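PDB 2ZQ5: sulfotransferase from Mycobacterium tuberculosis, which probably transfers a sulfonate group from the donor PAPS to an acceptor molecule. Local coordinates for residues A[22-27]-A[71-76]; A[93-98]-A[244-249]; A[100-105]-A[259-264]; A[148-153]-A[165-170]. One frame throughout, in Å; residues are numbered along the deposited sequence.

Contact 1 of 4, residues A[22-27]-A[71-76]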
# COMPACT_ATOMS: atom_id res chain seq x y z
N LYS A 22 21.75 12.52 -4.30
CA LYS A 22 22.56 12.46 -5.51
C LYS A 22 21.68 12.32 -6.74
O LYS A 22 21.96 12.90 -7.79
CB LYS A 22 23.54 11.29 -5.42
CG LYS A 22 24.47 11.15 -6.63
CD LYS A 22 25.34 9.92 -6.49
CE LYS A 22 26.23 9.72 -7.70
NZ LYS A 22 27.03 8.47 -7.59
N LEU A 23 20.61 11.55 -6.61
CA LEU A 23 19.70 11.31 -7.73
C LEU A 23 18.87 12.52 -8.17
O LEU A 23 18.81 12.83 -9.36
CB LEU A 23 18.77 10.14 -7.40
CG LEU A 23 17.86 9.65 -8.53
CD1 LEU A 23 18.69 9.13 -9.69
CD2 LEU A 23 16.94 8.56 -8.00
N VAL A 24 18.22 13.20 -7.22
CA VAL A 24 17.38 14.34 -7.57
C VAL A 24 17.92 15.72 -7.21
O VAL A 24 17.38 16.73 -7.66
CB VAL A 24 15.97 14.19 -6.96
CG1 VAL A 24 15.25 13.00 -7.60
CG2 VAL A 24 16.06 14.00 -5.46
N GLY A 25 18.98 15.76 -6.41
CA GLY A 25 19.56 17.04 -6.04
C GLY A 25 18.88 17.77 -4.90
O GLY A 25 19.24 18.90 -4.59
N LEU A 26 17.89 17.13 -4.29
CA LEU A 26 17.17 17.72 -3.16
C LEU A 26 17.78 17.22 -1.86
O LEU A 26 18.25 16.08 -1.79
CB LEU A 26 15.70 17.33 -3.22
CG LEU A 26 14.93 17.72 -4.49
CD1 LEU A 26 13.54 17.12 -4.44
CD2 LEU A 26 14.86 19.24 -4.60
N ASP A 27 17.79 18.05 -0.82
CA ASP A 27 18.35 17.63 0.46
C ASP A 27 17.51 17.96 1.69
O ASP A 27 17.97 17.77 2.81
CB ASP A 27 19.76 18.20 0.64
CG ASP A 27 19.81 19.70 0.46
OD1 ASP A 27 18.90 20.39 0.96
OD2 ASP A 27 20.76 20.20 -0.17
N ALA A 71 11.16 9.82 -2.75
CA ALA A 71 9.75 10.19 -2.72
C ALA A 71 9.51 11.18 -1.58
O ALA A 71 8.75 12.14 -1.72
CB ALA A 71 8.87 8.94 -2.54
N ARG A 72 10.16 10.93 -0.45
CA ARG A 72 10.04 11.80 0.71
C ARG A 72 10.51 13.20 0.32
O ARG A 72 9.85 14.20 0.61
CB ARG A 72 10.89 11.26 1.86
CG ARG A 72 10.68 12.01 3.17
CD ARG A 72 11.64 11.55 4.26
NE ARG A 72 11.39 12.31 5.48
CZ ARG A 72 10.43 12.05 6.36
NH1 ARG A 72 9.62 11.01 6.18
NH2 ARG A 72 10.24 12.85 7.40
N LEU A 73 11.66 13.27 -0.36
CA LEU A 73 12.21 14.55 -0.81
C LEU A 73 11.28 15.26 -1.77
O LEU A 73 11.11 16.48 -1.69
CB LEU A 73 13.57 14.33 -1.49
CG LEU A 73 14.76 13.97 -0.61
CD1 LEU A 73 15.91 13.48 -1.48
CD2 LEU A 73 15.18 15.18 0.22
N LEU A 74 10.68 14.51 -2.70
CA LEU A 74 9.77 15.10 -3.68
C LEU A 74 8.54 15.69 -3.01
O LEU A 74 8.09 16.77 -3.39
CB LEU A 74 9.34 14.05 -4.71
CG LEU A 74 10.45 13.55 -5.66
CD1 LEU A 74 9.92 12.40 -6.50
CD2 LEU A 74 10.93 14.69 -6.55
N SER A 75 7.99 15.00 -2.01
CA SER A 75 6.81 15.51 -1.31
C SER A 75 7.16 16.78 -0.53
O SER A 75 6.41 17.75 -0.55
CB SER A 75 6.25 14.46 -0.35
OG SER A 75 5.46 13.51 -1.04
N GLN A 76 8.30 16.76 0.16
CA GLN A 76 8.73 17.92 0.95
C GLN A 76 8.85 19.15 0.04
O GLN A 76 8.39 20.24 0.40
CB GLN A 76 10.07 17.64 1.62
CG GLN A 76 10.54 18.73 2.57
CD GLN A 76 9.50 19.07 3.62
OE1 GLN A 76 8.99 18.18 4.31
NE2 GLN A 76 9.18 20.35 3.76
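Two partners grip Arg72 NH1: the carboxylate oxygen OD2 of Asp34 in a salt bridge and the carbonyl oxygen of Gln180 in a hydrogen bond. That polar cluster fixes helix 55-81 from outside the contact proper, which is a glycine-terminated helix end, that of helix 13-24, packed through apolar side chains on a second helix in the helical part of the fold ahead of the sheet. Helix 13-24 terminates at Gly25, whose positive phi (82°) turns the chain so that Val24 before it and Leu26 after it both present their side chains to 71-76. Leu73 is at the centre of the packing. With CG anti to its carbonyl carbon (chi1 -73°), it sends its two methyls to separate places: Leu73 CD1 meets Val24 CG2 at 4.0 Å, the two side chains crossing obliquely. Leu73 CD2 lies 3.9 Å from the backbone atom Asp27 C. Leu26 CB lies 4.1 Å from Leu73 CB. The branch Leu26 CD1 runs on over the helix backbone to 3.7 Å from Leu73 O and ends against Leu74 CD2, methyl to methyl, at 4.1 Å. The contact lies at the protein surface, and its distances are those of ordinary, unstrained van der Waals packing. Leu26 O is hydrogen-bonded to Thr21 OG1, and Leu73 CD1 lies against the same oxygen at 3.5 Å.

Contact 2 of 4, residues A[93-98]-A[244-249]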
# COMPACT_ATOMS: atom_id res chain seq x y z
N PRO A 93 -13.52 10.35 3.33
CA PRO A 93 -12.78 9.53 2.37
C PRO A 93 -13.13 8.06 2.57
O PRO A 93 -13.51 7.65 3.67
CB PRO A 93 -11.32 9.82 2.71
CG PRO A 93 -11.38 10.07 4.21
CD PRO A 93 -12.60 10.96 4.32
N ILE A 94 -13.00 7.27 1.51
CA ILE A 94 -13.27 5.84 1.58
C ILE A 94 -11.95 5.09 1.61
O ILE A 94 -11.06 5.33 0.78
CB ILE A 94 -14.09 5.35 0.37
CG1 ILE A 94 -15.49 5.97 0.40
CG2 ILE A 94 -14.19 3.82 0.39
CD1 ILE A 94 -16.34 5.62 -0.80
N PHE A 95 -11.81 4.18 2.57
CA PHE A 95 -10.62 3.36 2.72
C PHE A 95 -10.98 1.89 2.54
O PHE A 95 -11.84 1.37 3.26
CB PHE A 95 -10.00 3.56 4.10
CG PHE A 95 -9.24 4.84 4.26
CD1 PHE A 95 -7.86 4.85 4.09
CD2 PHE A 95 -9.89 6.03 4.57
CE1 PHE A 95 -7.13 6.04 4.24
CE2 PHE A 95 -9.17 7.22 4.71
CZ PHE A 95 -7.80 7.22 4.55
N VAL A 96 -10.34 1.24 1.58
CA VAL A 96 -10.56 -0.18 1.34
C VAL A 96 -9.37 -0.93 1.91
O VAL A 96 -8.23 -0.51 1.76
CB VAL A 96 -10.65 -0.49 -0.17
CG1 VAL A 96 -10.81 -2.00 -0.38
CG2 VAL A 96 -11.82 0.25 -0.79
N THR A 97 -9.63 -2.04 2.59
CA THR A 97 -8.54 -2.83 3.13
C THR A 97 -8.94 -4.29 3.22
O THR A 97 -10.12 -4.64 3.08
CB THR A 97 -8.07 -2.28 4.51
OG1 THR A 97 -6.82 -2.88 4.85
CG2 THR A 97 -9.09 -2.59 5.60
N GLY A 98 -7.95 -5.14 3.45
CA GLY A 98 -8.16 -6.57 3.53
C GLY A 98 -6.92 -7.24 2.97
O GLY A 98 -6.01 -6.56 2.50
N ALA A 244 -7.91 8.68 13.67
CA ALA A 244 -7.45 9.90 14.32
C ALA A 244 -7.17 10.97 13.26
O ALA A 244 -7.42 12.16 13.47
CB ALA A 244 -6.19 9.63 15.13
N THR A 245 -6.67 10.52 12.11
CA THR A 245 -6.33 11.41 11.01
C THR A 245 -7.54 11.76 10.13
O THR A 245 -7.65 12.88 9.62
CB THR A 245 -5.25 10.76 10.13
OG1 THR A 245 -4.13 10.40 10.95
CG2 THR A 245 -4.77 11.73 9.05
N TYR A 246 -8.44 10.80 9.98
CA TYR A 246 -9.65 10.95 9.17
C TYR A 246 -10.83 10.48 10.02
O TYR A 246 -11.36 9.39 9.81
CB TYR A 246 -9.54 10.08 7.92
CG TYR A 246 -8.29 10.29 7.09
CD1 TYR A 246 -8.21 11.34 6.18
CD2 TYR A 246 -7.21 9.41 7.18
CE1 TYR A 246 -7.08 11.51 5.37
CE2 TYR A 246 -6.08 9.57 6.37
CZ TYR A 246 -6.02 10.63 5.47
OH TYR A 246 -4.92 10.78 4.65
N PRO A 247 -11.26 11.31 10.99
CA PRO A 247 -12.38 10.97 11.88
C PRO A 247 -13.68 10.53 11.22
O PRO A 247 -14.43 9.73 11.79
CB PRO A 247 -12.55 12.25 12.70
CG PRO A 247 -11.17 12.83 12.73
CD PRO A 247 -10.71 12.63 11.31
N ASP A 248 -13.95 11.05 10.03
CA ASP A 248 -15.17 10.74 9.30
C ASP A 248 -14.98 9.71 8.19
O ASP A 248 -15.80 9.60 7.28
CB ASP A 248 -15.74 12.02 8.69
CG ASP A 248 -14.77 12.68 7.72
OD1 ASP A 248 -13.62 12.21 7.61
OD2 ASP A 248 -15.16 13.68 7.07
N ALA A 249 -13.90 8.94 8.27
CA ALA A 249 -13.61 7.94 7.25
C ALA A 249 -14.66 6.85 7.09
O ALA A 249 -15.35 6.48 8.05
CB ALA A 249 -12.25 7.29 7.52
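The tight part of this contact is an aromatic pair on one side of the parallel sheet of the P-loop-type sulfotransferase fold, where Phe95 of strand 94-97 drives the tip of its ring at Tyr246. Phe95 CZ stands over one face of the tyrosine ring, nearer the rim than the centre, and is 3.4 Å from Tyr246 CE2. The ring planes are inclined at 51°, neither stacked nor perpendicular. Thr245 CG2 lies over the opposite face, so the tyrosine is held from both sides, and Tyr246 OH is tied down by a hydrogen bond to His212 ND1. Ala249 CB meets the same phenylalanine, 4.0 Å from Phe95 CD2. Pro93, also buried, belongs to this packed part at somewhat longer range: Pro93 CG approaches Tyr246 CD1 obliquely at 3.9 Å and Ala249 CB at 4.4 Å, and a CA-H...O contact joins Ala249 CA to Pro93 O at 3.6 Å.

The packing loosens at Asp248, where the type I turn Tyr246-Ala249 runs out to the surface with Pro247 exposed. Asp248, partly exposed, lays OD1 against Pro93 CD at 3.7 Å, while OD2 accepts a hydrogen bond from Arg92 N. The turn links helix 239-245 to strand 250-255, which pairs in parallel with strand 94-97; strand 227-231 flanks the latter on its other side, and helix 206-219 packs against Tyr246.

Contact 3 of 4, residues A[100-105]-A[259-264]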
# COMPACT_ATOMS: atom_id res chain seq x y z
N VAL A 100 -4.52 -9.59 0.44
CA VAL A 100 -4.40 -9.68 -1.01
C VAL A 100 -5.22 -10.93 -1.35
O VAL A 100 -5.36 -11.83 -0.52
CB VAL A 100 -2.93 -9.87 -1.44
CG1 VAL A 100 -2.37 -11.15 -0.86
CG2 VAL A 100 -2.84 -9.88 -2.96
N ARG A 101 -5.78 -10.96 -2.56
CA ARG A 101 -6.59 -12.08 -3.03
C ARG A 101 -8.00 -12.12 -2.42
O ARG A 101 -8.66 -13.16 -2.43
CB ARG A 101 -5.90 -13.42 -2.74
CG ARG A 101 -4.48 -13.55 -3.30
CD ARG A 101 -4.43 -13.37 -4.81
NE ARG A 101 -3.08 -13.60 -5.31
CZ ARG A 101 -2.68 -13.28 -6.54
NH1 ARG A 101 -3.52 -12.72 -7.40
NH2 ARG A 101 -1.43 -13.53 -6.91
N THR A 102 -8.47 -10.99 -1.89
CA THR A 102 -9.81 -10.93 -1.31
C THR A 102 -10.72 -9.93 -2.02
O THR A 102 -11.84 -9.68 -1.58
CB THR A 102 -9.79 -10.56 0.20
OG1 THR A 102 -9.27 -9.24 0.37
CG2 THR A 102 -8.94 -11.55 0.98
N GLY A 103 -10.22 -9.37 -3.12
CA GLY A 103 -11.02 -8.43 -3.89
C GLY A 103 -10.77 -6.95 -3.65
O GLY A 103 -11.52 -6.11 -4.16
N THR A 104 -9.74 -6.60 -2.89
CA THR A 104 -9.47 -5.19 -2.62
C THR A 104 -9.16 -4.41 -3.89
O THR A 104 -9.58 -3.26 -4.04
CB THR A 104 -8.30 -4.99 -1.63
OG1 THR A 104 -7.10 -5.54 -2.18
CG2 THR A 104 -8.62 -5.65 -0.29
N THR A 105 -8.42 -5.02 -4.82
CA THR A 105 -8.08 -4.33 -6.06
C THR A 105 -9.32 -4.05 -6.90
O THR A 105 -9.48 -2.94 -7.42
CB THR A 105 -7.09 -5.16 -6.90
OG1 THR A 105 -5.90 -5.37 -6.14
CG2 THR A 105 -6.74 -4.43 -8.19
N GLU A 259 -7.91 -19.78 4.61
CA GLU A 259 -7.35 -21.07 4.23
C GLU A 259 -7.46 -21.31 2.72
O GLU A 259 -6.76 -22.16 2.17
CB GLU A 259 -8.03 -22.22 4.99
CG GLU A 259 -9.49 -22.46 4.63
CD GLU A 259 -10.45 -21.67 5.50
OE1 GLU A 259 -10.06 -20.59 6.00
OE2 GLU A 259 -11.60 -22.12 5.66
N THR A 260 -8.33 -20.55 2.05
CA THR A 260 -8.50 -20.71 0.61
C THR A 260 -7.58 -19.81 -0.22
O THR A 260 -7.55 -19.92 -1.44
CB THR A 260 -9.96 -20.44 0.16
OG1 THR A 260 -10.28 -19.06 0.34
CG2 THR A 260 -10.93 -21.29 0.95
N ILE A 261 -6.84 -18.94 0.45
CA ILE A 261 -5.93 -18.04 -0.27
C ILE A 261 -4.50 -17.99 0.27
O ILE A 261 -3.62 -17.44 -0.39
CB ILE A 261 -6.47 -16.58 -0.29
CG1 ILE A 261 -6.74 -16.09 1.14
CG2 ILE A 261 -7.73 -16.50 -1.14
CD1 ILE A 261 -7.07 -14.60 1.22
N MET A 262 -4.25 -18.57 1.44
CA MET A 262 -2.91 -18.54 2.03
C MET A 262 -1.83 -19.07 1.08
O MET A 262 -0.76 -18.47 0.95
CB MET A 262 -2.89 -19.32 3.35
CG MET A 262 -1.54 -19.31 4.07
SD MET A 262 -0.79 -17.66 4.37
CE MET A 262 -1.83 -17.04 5.66
N ALA A 263 -2.08 -20.20 0.42
CA ALA A 263 -1.08 -20.73 -0.50
C ALA A 263 -0.80 -19.74 -1.63
O ALA A 263 0.35 -19.51 -1.99
CB ALA A 263 -1.54 -22.07 -1.07
N SER A 264 -1.86 -19.15 -2.17
CA SER A 264 -1.74 -18.19 -3.26
C SER A 264 -0.96 -16.96 -2.80
O SER A 264 -0.14 -16.43 -3.54
CB SER A 264 -3.14 -17.76 -3.73
OG SER A 264 -3.06 -16.81 -4.78
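Ile261 and Ser264 make the first shell against Arg101 and Thr102. The isoleucine points at the loop and divides its branches among three residues: Ile261 CG2 rests 3.9 Å from Arg101 CB and 3.7 Å from Arg101 O, while Ile261 CD1 reaches further, to Thr102 CG2 at 3.6 Å and Val100 O at 3.7 Å. The Ile261 and Thr102 side chains cross at about a right angle. A chi1 of 56° puts CG1 of Ile261 in the crowded position between N and carbonyl carbon, and this turns CD1 toward Thr102. The Arg101 chain, bent at chi2 (-59°), passes Ser264. Arg101 NE comes within 3.3 Å of Ser264 OG, but the angle is too poor for a hydrogen bond, and Arg101 CD is 3.7 Å from the same Ser264 OG.

Segment 100-105 belongs to the glycine-containing loop between strand 94-97 and helix 104-111, the place of the 5'-phosphosulfate-binding loop in sulfotransferases. Segment 259-264 leads into helix 262-272, with Ile261 at the N-cap. Arg256 and Ser264 have the spacing of the pair that holds the 3'-phosphate of PAPS in relatives, consistent with a contact bordering the cofactor site.

In the next shell, Arg256 NH1 is hydrogen-bonded to Arg101 O, and Thr102 OG1 is held by Leu99 O and by Thr254 OG1, which fixes the methyl that Ile261 meets. At the start of helix 104-111, Thr104 OG1 and Thr105 OG1 are both hydrogen-bonded to Lys231 NZ, while Leu268 of helix 262-272 touches both Val100 and Arg101.

Contact 4 of 4, residues A[148-153]-A[165-170]. Unlike the reference sequence in segment 148-153: Asp149 (reference Gln).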
# COMPACT_ATOMS: atom_id res chain seq x y z
N ALA A 148 7.07 5.79 -19.76
CA ALA A 148 8.10 5.18 -20.59
C ALA A 148 8.82 4.06 -19.84
O ALA A 148 9.09 3.00 -20.40
CB ALA A 148 9.10 6.23 -21.05
N ASP A 149 9.12 4.31 -18.56
CA ASP A 149 9.80 3.32 -17.74
C ASP A 149 8.98 2.03 -17.66
O ASP A 149 9.53 0.94 -17.82
CB ASP A 149 10.02 3.86 -16.32
CG ASP A 149 11.07 4.95 -16.27
OD1 ASP A 149 10.86 6.02 -16.88
OD2 ASP A 149 12.12 4.74 -15.62
N PHE A 150 7.68 2.17 -17.42
CA PHE A 150 6.80 1.01 -17.33
C PHE A 150 6.80 0.20 -18.62
O PHE A 150 7.19 -0.97 -18.63
CB PHE A 150 5.36 1.46 -17.03
CG PHE A 150 4.35 0.34 -17.11
CD1 PHE A 150 4.39 -0.71 -16.19
CD2 PHE A 150 3.38 0.33 -18.10
CE1 PHE A 150 3.47 -1.76 -16.28
CE2 PHE A 150 2.46 -0.71 -18.20
CZ PHE A 150 2.50 -1.75 -17.28
N THR A 151 6.37 0.83 -19.71
CA THR A 151 6.32 0.17 -21.01
C THR A 151 7.65 -0.51 -21.31
O THR A 151 7.69 -1.56 -21.94
CB THR A 151 6.01 1.18 -22.13
OG1 THR A 151 4.78 1.86 -21.84
CG2 THR A 151 5.88 0.47 -23.47
N GLN A 152 8.73 0.11 -20.85
CA GLN A 152 10.07 -0.43 -21.06
C GLN A 152 10.29 -1.71 -20.26
O GLN A 152 10.43 -2.79 -20.83
CB GLN A 152 11.12 0.61 -20.66
CG GLN A 152 12.56 0.15 -20.82
CD GLN A 152 12.89 -0.24 -22.25
OE1 GLN A 152 12.76 0.57 -23.17
NE2 GLN A 152 13.32 -1.48 -22.44
N HIS A 153 10.31 -1.58 -18.94
CA HIS A 153 10.51 -2.72 -18.05
C HIS A 153 9.52 -3.84 -18.36
O HIS A 153 9.82 -5.02 -18.16
CB HIS A 153 10.37 -2.29 -16.59
CG HIS A 153 10.78 -3.34 -15.61
ND1 HIS A 153 10.10 -4.53 -15.46
CD2 HIS A 153 11.82 -3.39 -14.74
CE1 HIS A 153 10.69 -5.26 -14.53
NE2 HIS A 153 11.74 -4.59 -14.08
N PHE A 165 5.61 -4.01 -12.01
CA PHE A 165 5.25 -2.60 -12.07
C PHE A 165 3.78 -2.43 -12.42
O PHE A 165 3.08 -3.40 -12.72
CB PHE A 165 6.13 -1.87 -13.08
CG PHE A 165 7.59 -1.86 -12.71
CD1 PHE A 165 8.29 -3.05 -12.60
CD2 PHE A 165 8.25 -0.67 -12.44
CE1 PHE A 165 9.64 -3.06 -12.23
CE2 PHE A 165 9.59 -0.67 -12.07
CZ PHE A 165 10.29 -1.87 -11.96
N MET A 166 3.31 -1.19 -12.37
CA MET A 166 1.92 -0.87 -12.66
C MET A 166 1.85 0.24 -13.70
O MET A 166 2.78 1.04 -13.82
CB MET A 166 1.24 -0.43 -11.36
CG MET A 166 -0.20 0.01 -11.49
SD MET A 166 -0.82 0.58 -9.89
CE MET A 166 -1.55 -0.92 -9.25
N ALA A 167 0.76 0.28 -14.46
CA ALA A 167 0.59 1.32 -15.47
C ALA A 167 0.56 2.66 -14.74
O ALA A 167 -0.01 2.77 -13.66
CB ALA A 167 -0.70 1.11 -16.24
N ALA A 168 1.17 3.67 -15.35
CA ALA A 168 1.24 5.01 -14.75
C ALA A 168 -0.10 5.61 -14.37
O ALA A 168 -0.19 6.40 -13.42
CB ALA A 168 1.98 5.95 -15.70
N TYR A 169 -1.16 5.24 -15.08
CA TYR A 169 -2.49 5.78 -14.81
C TYR A 169 -3.34 4.95 -13.86
O TYR A 169 -4.42 5.38 -13.46
CB TYR A 169 -3.23 5.96 -16.13
CG TYR A 169 -3.37 4.68 -16.92
CD1 TYR A 169 -4.35 3.75 -16.59
CD2 TYR A 169 -2.50 4.38 -17.96
CE1 TYR A 169 -4.46 2.55 -17.28
CE2 TYR A 169 -2.59 3.18 -18.66
CZ TYR A 169 -3.58 2.27 -18.32
OH TYR A 169 -3.68 1.09 -19.01
N GLU A 170 -2.86 3.76 -13.49
CA GLU A 170 -3.60 2.89 -12.59
C GLU A 170 -3.54 3.37 -11.15
O GLU A 170 -2.61 4.08 -10.76
CB GLU A 170 -3.06 1.46 -12.66
CG GLU A 170 -3.40 0.71 -13.94
CD GLU A 170 -2.89 -0.72 -13.92
OE1 GLU A 170 -1.66 -0.92 -14.02
OE2 GLU A 170 -3.72 -1.64 -13.79
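Phe150 and His153, one helical turn apart, both hold CG anti to the backbone N (chi1 172° and -171°), which sends their rings off the same side of helix 141-156. Phe165, with CG instead anti to its carbonyl carbon (chi1 -63°), swings its ring across to the histidine. Phe165 CE1 stands over the centre of the imidazole face, 3.2 Å from His153 NE2; the two rings are inclined to each other and make no regular stack.

Phe150 takes the loop backbone on one face. Ala167 CA sits over the middle of its ring, 3.9 Å from the centroid, in a CH-pi contact, with Met166 O off toward the rim at 3.4 Å from Phe150 CD1. At the ring's edge, Phe150 CD1 meets Phe165 CB at 3.7 Å. Ala167 N, over the same face, is satisfied by Glu170 OE1 at 2.7 Å, which uses its anti lone pair; together with Glu170 N to Ala167 O it braces the type I turn Ala167-Glu170. The loop thus folds back on the helix it follows. Beyond, it is bound by backbone hydrogen bonds of Ala168 and Glu170 to Trp123 and Met122, so it lies between helices 141-156 and 122-126.

In the fold
Contact 2 is the buried one of the four, contact 3 is partly buried, and contacts 1 and 4 lie at the surface. Contacts 2 and 3 share a continuous element: strand 94-97 runs directly into the loop of 100-105, and the two touch where Thr104 CG2 packs on Thr97 and Gly98. Their partners, 244-249 and 259-264, stand before and after strand 250-255. Contact 1 joins two helices ahead of the sheet, across the chain's centre from contact 3, and its side-chain contacts are aliphatic. Contacts 2 and 4 both use oblique aromatic pairs, whereas contact 3 mixes packing of Ile261 on side-chain carbons and carbonyl oxygens with a close but unbonded Arg101-Ser264 approach.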